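Side-chain contacts in tubulin-like protein CetZ1 (Haloferax volcanii, PDB 4B46), which binds and hydrolyses GTP as a tubulin/FtsZ-like cytoskeletal protein and controls cell shape, being essential for the rod-shaped cells that swim efficiently: residues A[16-21]-A[189-194]; A[30-35]-A[95-100]; A[60-65]-A[75-80]. All coordinates share one frame; numbering follows the deposited sequence.

Contact 1: A[16-21]-A[189-194]; sequences VDKFVE and EIVNRF
V191 of helix 179-198 lies over the ring of F19 of helix 9-26 and F194 meets its far end, joining the first helix of the tubulin/FtsZ GTPase domain to the long central helix of that fold, which links the GTPase and C-terminal domains. The two short helical segments run with an angle of 54° between their N-to-C directions and a closest axis approach of 9.6 Å; the CA atoms of F19 and V191 are the nearest pair across the segments.

The aromatic part of the contact is a CH-pi interaction. CG1 of V191 stands over the middle of the F19 ring, 4.2 Å from its centroid and only 12° off the ring normal. With chi1 of V191 at 176°, CG1 lies anti to its own backbone N and CG2 lies beside that N, which lets one valine use both methyls: CG1 covers the phenyl face while CG2 meets CD2 of F19 at 3.9 Å and also the backbone N of that residue.

Apolar packing extends the contact at the end of the ring. There F19 reaches F194, whose CB lies 3.7 Å from F19 CZ, with the F194 carbonyl group at the ring edge. An alanine in place of F19 would probably leave V191 CG1 without its aromatic face and open a gap beside F194 CB. Beyond the two segments, M5 of strand 3-8 also touches F19, and I190, next to V191, touches the bound GDP.

K18 adds its aliphatic stem. Its chain is bent at chi2 and chi3, its end leading away from residues 189-194, back along the same helix to E188, with which NZ makes a long, weak ion pair, while K18 CG rests 3.9 Å from CG2 of V191.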
loop_
_atom_site.group_PDB
_atom_site.type_symbol
_atom_site.label_atom_id
_atom_site.label_comp_id
_atom_site.label_asym_id
_atom_site.label_seq_id
_atom_site.Cartn_x
_atom_site.Cartn_y
_atom_site.Cartn_z
ATOM N N VAL A 16 -3.397 6.596 -5.726
ATOM C CA VAL A 16 -4.230 5.791 -6.619
ATOM C C VAL A 16 -4.181 6.321 -8.048
ATOM O O VAL A 16 -4.084 5.542 -9.003
ATOM C CB VAL A 16 -5.680 5.671 -6.118
ATOM C CG1 VAL A 16 -6.572 4.972 -7.180
ATOM C CG2 VAL A 16 -5.709 4.886 -4.820
ATOM N N ASP A 17 -4.215 7.645 -8.189
ATOM C CA ASP A 17 -4.091 8.295 -9.492
ATOM C C ASP A 17 -2.792 7.854 -10.184
ATOM O O ASP A 17 -2.784 7.522 -11.373
ATOM C CB ASP A 17 -4.101 9.820 -9.318
ATOM C CG ASP A 17 -4.740 10.559 -10.494
ATOM O OD1 ASP A 17 -5.704 10.037 -11.094
ATOM O OD2 ASP A 17 -4.291 11.687 -10.799
ATOM N N LYS A 18 -1.695 7.848 -9.437
ATOM C CA LYS A 18 -0.398 7.466 -9.997
ATOM C C LYS A 18 -0.333 5.972 -10.295
ATOM O O LYS A 18 0.301 5.554 -11.256
ATOM C CB LYS A 18 0.735 7.858 -9.055
ATOM C CG LYS A 18 2.108 7.689 -9.670
ATOM C CD LYS A 18 3.016 8.828 -9.260
ATOM C CE LYS A 18 3.984 9.177 -10.372
ATOM N NZ LYS A 18 4.691 10.454 -10.074
ATOM N N PHE A 19 -0.977 5.175 -9.449
ATOM C CA PHE A 19 -1.097 3.742 -9.678
ATOM C C PHE A 19 -1.803 3.452 -11.001
ATOM O O PHE A 19 -1.399 2.556 -11.749
ATOM C CB PHE A 19 -1.854 3.083 -8.527
ATOM C CG PHE A 19 -1.114 1.944 -7.907
ATOM C CD1 PHE A 19 -0.761 0.844 -8.669
ATOM C CD2 PHE A 19 -0.740 1.985 -6.577
ATOM C CE1 PHE A 19 -0.065 -0.207 -8.110
ATOM C CE2 PHE A 19 -0.041 0.939 -6.011
ATOM C CZ PHE A 19 0.295 -0.159 -6.777
ATOM N N VAL A 20 -2.855 4.214 -11.285
ATOM C CA VAL A 20 -3.573 4.073 -12.550
ATOM C C VAL A 20 -2.658 4.364 -13.736
ATOM O O VAL A 20 -2.675 3.650 -14.736
ATOM C CB VAL A 20 -4.816 4.995 -12.616
ATOM C CG1 VAL A 20 -5.417 4.988 -14.017
ATOM C CG2 VAL A 20 -5.850 4.560 -11.588
ATOM N N GLU A 21 -1.848 5.411 -13.620
ATOM C CA GLU A 21 -0.922 5.781 -14.693
ATOM C C GLU A 21 0.171 4.723 -14.894
ATOM O O GLU A 21 0.528 4.382 -16.022
ATOM C CB GLU A 21 -0.299 7.151 -14.405
ATOM C CG GLU A 21 0.729 7.609 -15.424
ATOM C CD GLU A 21 1.486 8.838 -14.950
ATOM O OE1 GLU A 21 2.319 8.709 -14.024
ATOM O OE2 GLU A 21 1.243 9.935 -15.495
ATOM N N GLU A 189 8.008 6.062 -5.743
ATOM C CA GLU A 189 8.602 4.973 -4.974
ATOM C C GLU A 189 7.536 4.007 -4.467
ATOM O O GLU A 189 7.724 2.787 -4.479
ATOM C CB GLU A 189 9.430 5.536 -3.812
ATOM C CG GLU A 189 10.656 6.329 -4.299
ATOM C CD GLU A 189 11.378 7.069 -3.191
ATOM O OE1 GLU A 189 10.719 7.712 -2.350
ATOM O OE2 GLU A 189 12.620 7.010 -3.165
ATOM N N ILE A 190 6.414 4.557 -4.021
ATOM C CA ILE A 190 5.314 3.742 -3.530
ATOM C C ILE A 190 4.778 2.861 -4.655
ATOM O O ILE A 190 4.663 1.641 -4.514
ATOM C CB ILE A 190 4.182 4.626 -2.967
ATOM C CG1 ILE A 190 4.626 5.283 -1.647
ATOM C CG2 ILE A 190 2.903 3.826 -2.809
ATOM C CD1 ILE A 190 3.635 6.316 -1.086
ATOM N N VAL A 191 4.481 3.480 -5.791
ATOM C CA VAL A 191 3.866 2.758 -6.894
ATOM C C VAL A 191 4.810 1.726 -7.551
ATOM O O VAL A 191 4.371 0.658 -7.953
ATOM C CB VAL A 191 3.277 3.748 -7.926
ATOM C CG1 VAL A 191 2.737 3.021 -9.089
ATOM C CG2 VAL A 191 2.150 4.570 -7.286
ATOM N N ASN A 192 6.102 2.034 -7.645
ATOM C CA ASN A 192 7.057 1.085 -8.218
ATOM C C ASN A 192 7.160 -0.186 -7.393
ATOM O O ASN A 192 7.359 -1.271 -7.922
ATOM C CB ASN A 192 8.448 1.713 -8.341
ATOM C CG ASN A 192 8.554 2.669 -9.511
ATOM O OD1 ASN A 192 7.874 2.506 -10.523
ATOM N ND2 ASN A 192 9.419 3.673 -9.382
ATOM N N ARG A 193 7.033 -0.038 -6.085
ATOM C CA ARG A 193 7.167 -1.158 -5.171
ATOM C C ARG A 193 5.916 -2.007 -5.135
ATOM O O ARG A 193 5.980 -3.215 -5.371
ATOM C CB ARG A 193 7.543 -0.661 -3.776
ATOM C CG ARG A 193 9.003 -0.235 -3.726
ATOM C CD ARG A 193 9.351 0.679 -2.554
ATOM N NE ARG A 193 10.806 0.806 -2.501
ATOM C CZ ARG A 193 11.505 1.571 -3.328
ATOM N NH1 ARG A 193 10.877 2.311 -4.238
ATOM N NH2 ARG A 193 12.825 1.604 -3.239
ATOM N N PHE A 194 4.777 -1.385 -4.842
ATOM C CA PHE A 194 3.527 -2.134 -4.798
ATOM C C PHE A 194 3.045 -2.534 -6.189
ATOM O O PHE A 194 2.325 -3.525 -6.353
ATOM C CB PHE A 194 2.463 -1.365 -4.013
ATOM C CG PHE A 194 2.793 -1.222 -2.552
ATOM C CD1 PHE A 194 2.631 -2.293 -1.690
ATOM C CD2 PHE A 194 3.295 -0.029 -2.046
ATOM C CE1 PHE A 194 2.955 -2.185 -0.350
ATOM C CE2 PHE A 194 3.626 0.089 -0.707
ATOM C CZ PHE A 194 3.444 -0.986 0.145
#

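Contact 2: A[30-35]-A[95-100]; sequences IVRAAV and VHEVDA
R32 lays the aliphatic start of its side chain across V98, crossing it at about a right angle, and its guanidinium group goes on to meet the carboxylate of E97. The apolar part is small: CG1 of V98 lies 4.0 Å from CG of R32 and equally near its CB, so a single methyl group supports the root of the arginine. V98 is buried, whereas R32 and E97 are exposed, and the salt bridge therefore lies on the outer side of this packing.

The bridge is a side-on grip on one oxygen. NE of R32 donates to OE1 of E97 at 3.0 Å, and NH2 of R32 donates to the same E97 OE1 at 3.0 Å; the N-H...O angles, 150° and 146°, show that both bonds are somewhat bent, as expected when two donors converge on one acceptor. OE1 sits in the guanidinium plane, both nitrogens approach it nearly along its C-O axis, and the two flat groups are almost coplanar, 9° apart. This pairing should restrain the guanidinium from turning about its bond to CD. R32 reaches the carboxylate because its chain, which leaves the backbone with CG anti to N, bends at chi2, while E97 is extended beyond CG.

Around the pair, P94 also touches the R32 side chain, and the backbone O of E97 accepts a hydrogen bond from NZ of K2. The E97 backbone belongs to a short 3-10 turn, 95-97, leading toward strand 100-106. Strands 31-38 and 100-106 flank strand 3-8 in the parallel part of the sheet, and the contact ties the start of one to the approach to the other in the Rossmann-like GTPase domain.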
loop_
_atom_site.group_PDB
_atom_site.type_symbol
_atom_site.label_atom_id
_atom_site.label_comp_id
_atom_site.label_asym_id
_atom_site.label_seq_id
_atom_site.Cartn_x
_atom_site.Cartn_y
_atom_site.Cartn_z
ATOM N N ILE A 30 -3.435 -4.391 -13.322
ATOM C CA ILE A 30 -3.616 -4.382 -11.870
ATOM C C ILE A 30 -4.851 -3.613 -11.381
ATOM O O ILE A 30 -5.625 -4.109 -10.561
ATOM C CB ILE A 30 -2.392 -3.777 -11.179
ATOM C CG1 ILE A 30 -1.140 -4.596 -11.494
ATOM C CG2 ILE A 30 -2.608 -3.690 -9.675
ATOM C CD1 ILE A 30 0.122 -3.880 -11.117
ATOM N N VAL A 31 -5.018 -2.390 -11.864
ATOM C CA VAL A 31 -6.090 -1.531 -11.364
ATOM C C VAL A 31 -7.357 -1.744 -12.180
ATOM O O VAL A 31 -7.591 -1.062 -13.182
ATOM C CB VAL A 31 -5.677 -0.050 -11.402
ATOM C CG1 VAL A 31 -6.669 0.800 -10.617
ATOM C CG2 VAL A 31 -4.263 0.115 -10.842
ATOM N N ARG A 32 -8.171 -2.702 -11.748
ATOM C CA ARG A 32 -9.385 -3.052 -12.472
ATOM C C ARG A 32 -10.448 -1.982 -12.246
ATOM O O ARG A 32 -11.331 -1.763 -13.084
ATOM C CB ARG A 32 -9.892 -4.424 -12.023
ATOM C CG ARG A 32 -11.132 -4.899 -12.762
ATOM C CD ARG A 32 -10.872 -5.087 -14.246
ATOM N NE ARG A 32 -12.115 -5.202 -15.009
ATOM C CZ ARG A 32 -12.559 -4.291 -15.872
ATOM N NH1 ARG A 32 -11.859 -3.191 -16.098
ATOM N NH2 ARG A 32 -13.702 -4.484 -16.517
ATOM N N ALA A 33 -10.353 -1.309 -11.104
ATOM C CA ALA A 33 -11.241 -0.194 -10.799
ATOM C C ALA A 33 -10.527 0.786 -9.891
ATOM O O ALA A 33 -9.822 0.386 -8.968
ATOM C CB ALA A 33 -12.501 -0.687 -10.127
ATOM N N ALA A 34 -10.710 2.075 -10.146
ATOM C CA ALA A 34 -10.138 3.086 -9.268
ATOM C C ALA A 34 -11.191 4.121 -8.861
ATOM O O ALA A 34 -11.945 4.616 -9.695
ATOM C CB ALA A 34 -8.944 3.745 -9.920
ATOM N N VAL A 35 -11.246 4.411 -7.567
ATOM C CA VAL A 35 -12.196 5.374 -7.011
ATOM C C VAL A 35 -11.449 6.294 -6.039
ATOM O O VAL A 35 -10.522 5.850 -5.359
ATOM C CB VAL A 35 -13.366 4.647 -6.292
ATOM C CG1 VAL A 35 -14.230 5.626 -5.509
ATOM C CG2 VAL A 35 -14.232 3.873 -7.310
ATOM N N VAL A 95 -17.144 -5.865 -9.442
ATOM C CA VAL A 95 -16.509 -6.486 -8.285
ATOM C C VAL A 95 -16.208 -7.973 -8.495
ATOM O O VAL A 95 -15.207 -8.473 -7.992
ATOM C CB VAL A 95 -17.337 -6.256 -6.996
ATOM C CG1 VAL A 95 -16.711 -6.972 -5.805
ATOM C CG2 VAL A 95 -17.455 -4.758 -6.711
ATOM N N HIS A 96 -17.048 -8.672 -9.259
ATOM C CA HIS A 96 -16.792 -10.078 -9.563
ATOM C C HIS A 96 -15.472 -10.277 -10.310
ATOM O O HIS A 96 -14.958 -11.392 -10.382
ATOM C CB HIS A 96 -17.941 -10.696 -10.371
ATOM C CG HIS A 96 -19.226 -10.810 -9.611
ATOM N ND1 HIS A 96 -19.332 -11.501 -8.424
ATOM C CD2 HIS A 96 -20.460 -10.319 -9.872
ATOM C CE1 HIS A 96 -20.574 -11.425 -7.980
ATOM N NE2 HIS A 96 -21.279 -10.715 -8.842
ATOM N N GLU A 97 -14.920 -9.198 -10.858
ATOM C CA GLU A 97 -13.691 -9.309 -11.640
ATOM C C GLU A 97 -12.447 -8.887 -10.868
ATOM O O GLU A 97 -11.375 -8.757 -11.456
ATOM C CB GLU A 97 -13.797 -8.507 -12.941
ATOM C CG GLU A 97 -14.840 -9.048 -13.926
ATOM C CD GLU A 97 -15.157 -8.065 -15.043
ATOM O OE1 GLU A 97 -14.349 -7.141 -15.285
ATOM O OE2 GLU A 97 -16.223 -8.215 -15.679
ATOM N N VAL A 98 -12.575 -8.670 -9.562
ATOM C CA VAL A 98 -11.402 -8.317 -8.763
ATOM C C VAL A 98 -11.051 -9.387 -7.734
ATOM O O VAL A 98 -11.924 -10.097 -7.228
ATOM C CB VAL A 98 -11.542 -6.929 -8.059
ATOM C CG1 VAL A 98 -12.107 -5.898 -9.021
ATOM C CG2 VAL A 98 -12.410 -7.029 -6.818
ATOM N N ASP A 99 -9.758 -9.493 -7.446
ATOM C CA ASP A 99 -9.238 -10.417 -6.443
ATOM C C ASP A 99 -9.304 -9.831 -5.038
ATOM O O ASP A 99 -9.425 -10.566 -4.055
ATOM C CB ASP A 99 -7.783 -10.778 -6.768
ATOM C CG ASP A 99 -7.652 -11.488 -8.096
ATOM O OD1 ASP A 99 -8.431 -12.437 -8.326
ATOM O OD2 ASP A 99 -6.800 -11.087 -8.912
ATOM N N ALA A 100 -9.204 -8.508 -4.946
ATOM C CA ALA A 100 -9.208 -7.847 -3.647
ATOM C C ALA A 100 -9.480 -6.356 -3.765
ATOM O O ALA A 100 -9.320 -5.772 -4.837
ATOM C CB ALA A 100 -7.859 -8.080 -2.926
#

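Contact 3: A[60-65]-A[75-80]; sequences QSRVKG and GAEIAE
R62, near the end of the short helix 60-63, reaches helix 72-81, where it meets I78 with its stem and E77 with its guanidinium end. Before it along the chain, Q60 turns elsewhere, its NE2 donating to the carboxylate of E85, and its backbone O receives the amide of K64.

At R62 the apolar and polar halves of the side chain separate. CG of R62 lies 3.8 Å from CG2 of I78, and R62 CB is almost as near, so this one methyl branch receives the arginine stem. I78 presents it because CG1 occupies the position between backbone N and carbonyl carbon, chi1 58°, which leaves CG2 beside its backbone N. Bends at both chi2 and chi3 then fold the rest of R62 round to the neighbouring E77, where NH2 of R62 donates to OE1 of E77 at 3.1 Å with an N-H...O angle of 157°.

This salt bridge joins two helices of the GTPase domain that follow strand 55-57, an edge strand of the Rossmann-like sheet in the tubulin/FtsZ fold. OE1 stands somewhat tilted from the guanidinium plane, and the planes of the two groups are 31° apart. The stronger partner of R62 is E81, one helical turn beyond E77, which forms a salt bridge with NH1; the guanidinium thus pairs with two acids of the same helix, through NH1 and NH2.

V63 follows, its CB pointing toward residues 75-80 and its side chain packed on L74 and V68. Next comes K64, where phi turns positive and the chain leaves the helix. G65 then has its backbone hydrogen-bonded to K41.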
loop_
_atom_site.group_PDB
_atom_site.type_symbol
_atom_site.label_atom_id
_atom_site.label_comp_id
_atom_site.label_asym_id
_atom_site.label_seq_id
_atom_site.Cartn_x
_atom_site.Cartn_y
_atom_site.Cartn_z
ATOM N N GLN A 60 -20.399 17.044 2.344
ATOM C CA GLN A 60 -20.836 18.354 1.857
ATOM C C GLN A 60 -21.685 19.098 2.895
ATOM O O GLN A 60 -21.545 20.318 3.072
ATOM C CB GLN A 60 -21.615 18.219 0.545
ATOM C CG GLN A 60 -20.851 17.553 -0.585
ATOM C CD GLN A 60 -21.228 16.088 -0.770
ATOM O OE1 GLN A 60 -21.294 15.314 0.193
ATOM N NE2 GLN A 60 -21.475 15.701 -2.016
ATOM N N SER A 61 -22.552 18.365 3.589
ATOM C CA SER A 61 -23.432 18.976 4.582
ATOM C C SER A 61 -22.673 19.524 5.795
ATOM O O SER A 61 -23.217 20.338 6.544
ATOM C CB SER A 61 -24.480 17.972 5.054
ATOM O OG SER A 61 -23.871 16.961 5.845
ATOM N N ARG A 62 -21.433 19.073 5.990
ATOM C CA ARG A 62 -20.626 19.471 7.146
ATOM C C ARG A 62 -19.512 20.442 6.794
ATOM O O ARG A 62 -19.173 21.310 7.596
ATOM C CB ARG A 62 -19.967 18.250 7.813
ATOM C CG ARG A 62 -20.912 17.189 8.344
ATOM C CD ARG A 62 -21.646 17.638 9.591
ATOM N NE ARG A 62 -20.821 17.703 10.805
ATOM C CZ ARG A 62 -20.517 16.650 11.562
ATOM N NH1 ARG A 62 -20.917 15.432 11.213
ATOM N NH2 ARG A 62 -19.799 16.807 12.666
ATOM N N VAL A 63 -18.885 20.265 5.634
ATOM C CA VAL A 63 -17.745 21.115 5.301
ATOM C C VAL A 63 -17.832 21.779 3.931
ATOM O O VAL A 63 -16.909 22.480 3.533
ATOM C CB VAL A 63 -16.385 20.376 5.435
ATOM C CG1 VAL A 63 -16.139 19.978 6.885
ATOM C CG2 VAL A 63 -16.334 19.157 4.513
ATOM N N LYS A 64 -18.928 21.537 3.217
ATOM C CA LYS A 64 -19.224 22.266 1.987
ATOM C C LYS A 64 -18.082 22.267 0.967
ATOM O O LYS A 64 -17.786 23.295 0.350
ATOM C CB LYS A 64 -19.637 23.703 2.327
ATOM C CG LYS A 64 -20.998 23.799 2.991
ATOM C CD LYS A 64 -22.096 23.463 2.000
ATOM C CE LYS A 64 -23.444 23.389 2.666
ATOM N NZ LYS A 64 -24.529 23.199 1.667
ATOM N N GLY A 65 -17.431 21.120 0.812
ATOM C CA GLY A 65 -16.354 20.980 -0.149
ATOM C C GLY A 65 -15.000 21.515 0.285
ATOM O O GLY A 65 -14.077 21.613 -0.524
ATOM N N GLY A 75 -13.589 13.433 10.145
ATOM C CA GLY A 75 -13.386 12.609 8.959
ATOM C C GLY A 75 -14.095 11.272 9.066
ATOM O O GLY A 75 -14.695 10.788 8.102
ATOM N N ALA A 76 -14.035 10.671 10.249
ATOM C CA ALA A 76 -14.731 9.417 10.483
ATOM C C ALA A 76 -16.256 9.615 10.465
ATOM O O ALA A 76 -16.989 8.786 9.938
ATOM C CB ALA A 76 -14.288 8.800 11.808
ATOM N N GLU A 77 -16.727 10.708 11.048
ATOM C CA GLU A 77 -18.162 10.984 11.078
ATOM C C GLU A 77 -18.747 11.196 9.681
ATOM O O GLU A 77 -19.828 10.678 9.369
ATOM C CB GLU A 77 -18.465 12.189 11.984
ATOM C CG GLU A 77 -18.384 11.862 13.468
ATOM C CD GLU A 77 -18.418 13.107 14.348
ATOM O OE1 GLU A 77 -18.516 14.224 13.801
ATOM O OE2 GLU A 77 -18.341 12.967 15.586
ATOM N N ILE A 78 -18.044 11.939 8.829
ATOM C CA ILE A 78 -18.580 12.178 7.485
ATOM C C ILE A 78 -18.543 10.918 6.637
ATOM O O ILE A 78 -19.450 10.681 5.837
ATOM C CB ILE A 78 -17.900 13.351 6.731
ATOM C CG1 ILE A 78 -16.399 13.121 6.591
ATOM C CG2 ILE A 78 -18.213 14.700 7.421
ATOM C CD1 ILE A 78 -15.728 14.065 5.599
ATOM N N ALA A 79 -17.506 10.102 6.814
ATOM C CA ALA A 79 -17.443 8.827 6.113
ATOM C C ALA A 79 -18.613 7.930 6.510
ATOM O O ALA A 79 -19.188 7.228 5.671
ATOM C CB ALA A 79 -16.091 8.117 6.379
ATOM N N GLU A 80 -18.964 7.940 7.789
ATOM C CA GLU A 80 -20.089 7.134 8.244
ATOM C C GLU A 80 -21.430 7.664 7.740
ATOM O O GLU A 80 -22.284 6.889 7.336
ATOM C CB GLU A 80 -20.091 7.005 9.770
ATOM C CG GLU A 80 -18.871 6.247 10.277
ATOM C CD GLU A 80 -18.996 5.792 11.712
ATOM O OE1 GLU A 80 -19.592 6.528 12.525
ATOM O OE2 GLU A 80 -18.496 4.690 12.025
#

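Contacts 1 and 2 are neighbours, their centres 15 Å apart, and they touch: V16 and V20 on helix 9-26 pack against V31 and A34 on strand 31-38, the next strand in the chain. Contact 3 lies farther out, its centre about 27 Å from that of contact 1 and 26 Å from that of contact 2, and touches neither. Along the chain, residues 60-65 and 75-80 fall between the two segments of contact 2, and all four of these between those of contact 1. Contacts 2 and 3 thus stay within the GTPase domain, whereas contact 1 joins it to the central helix leading to the C-terminal domain.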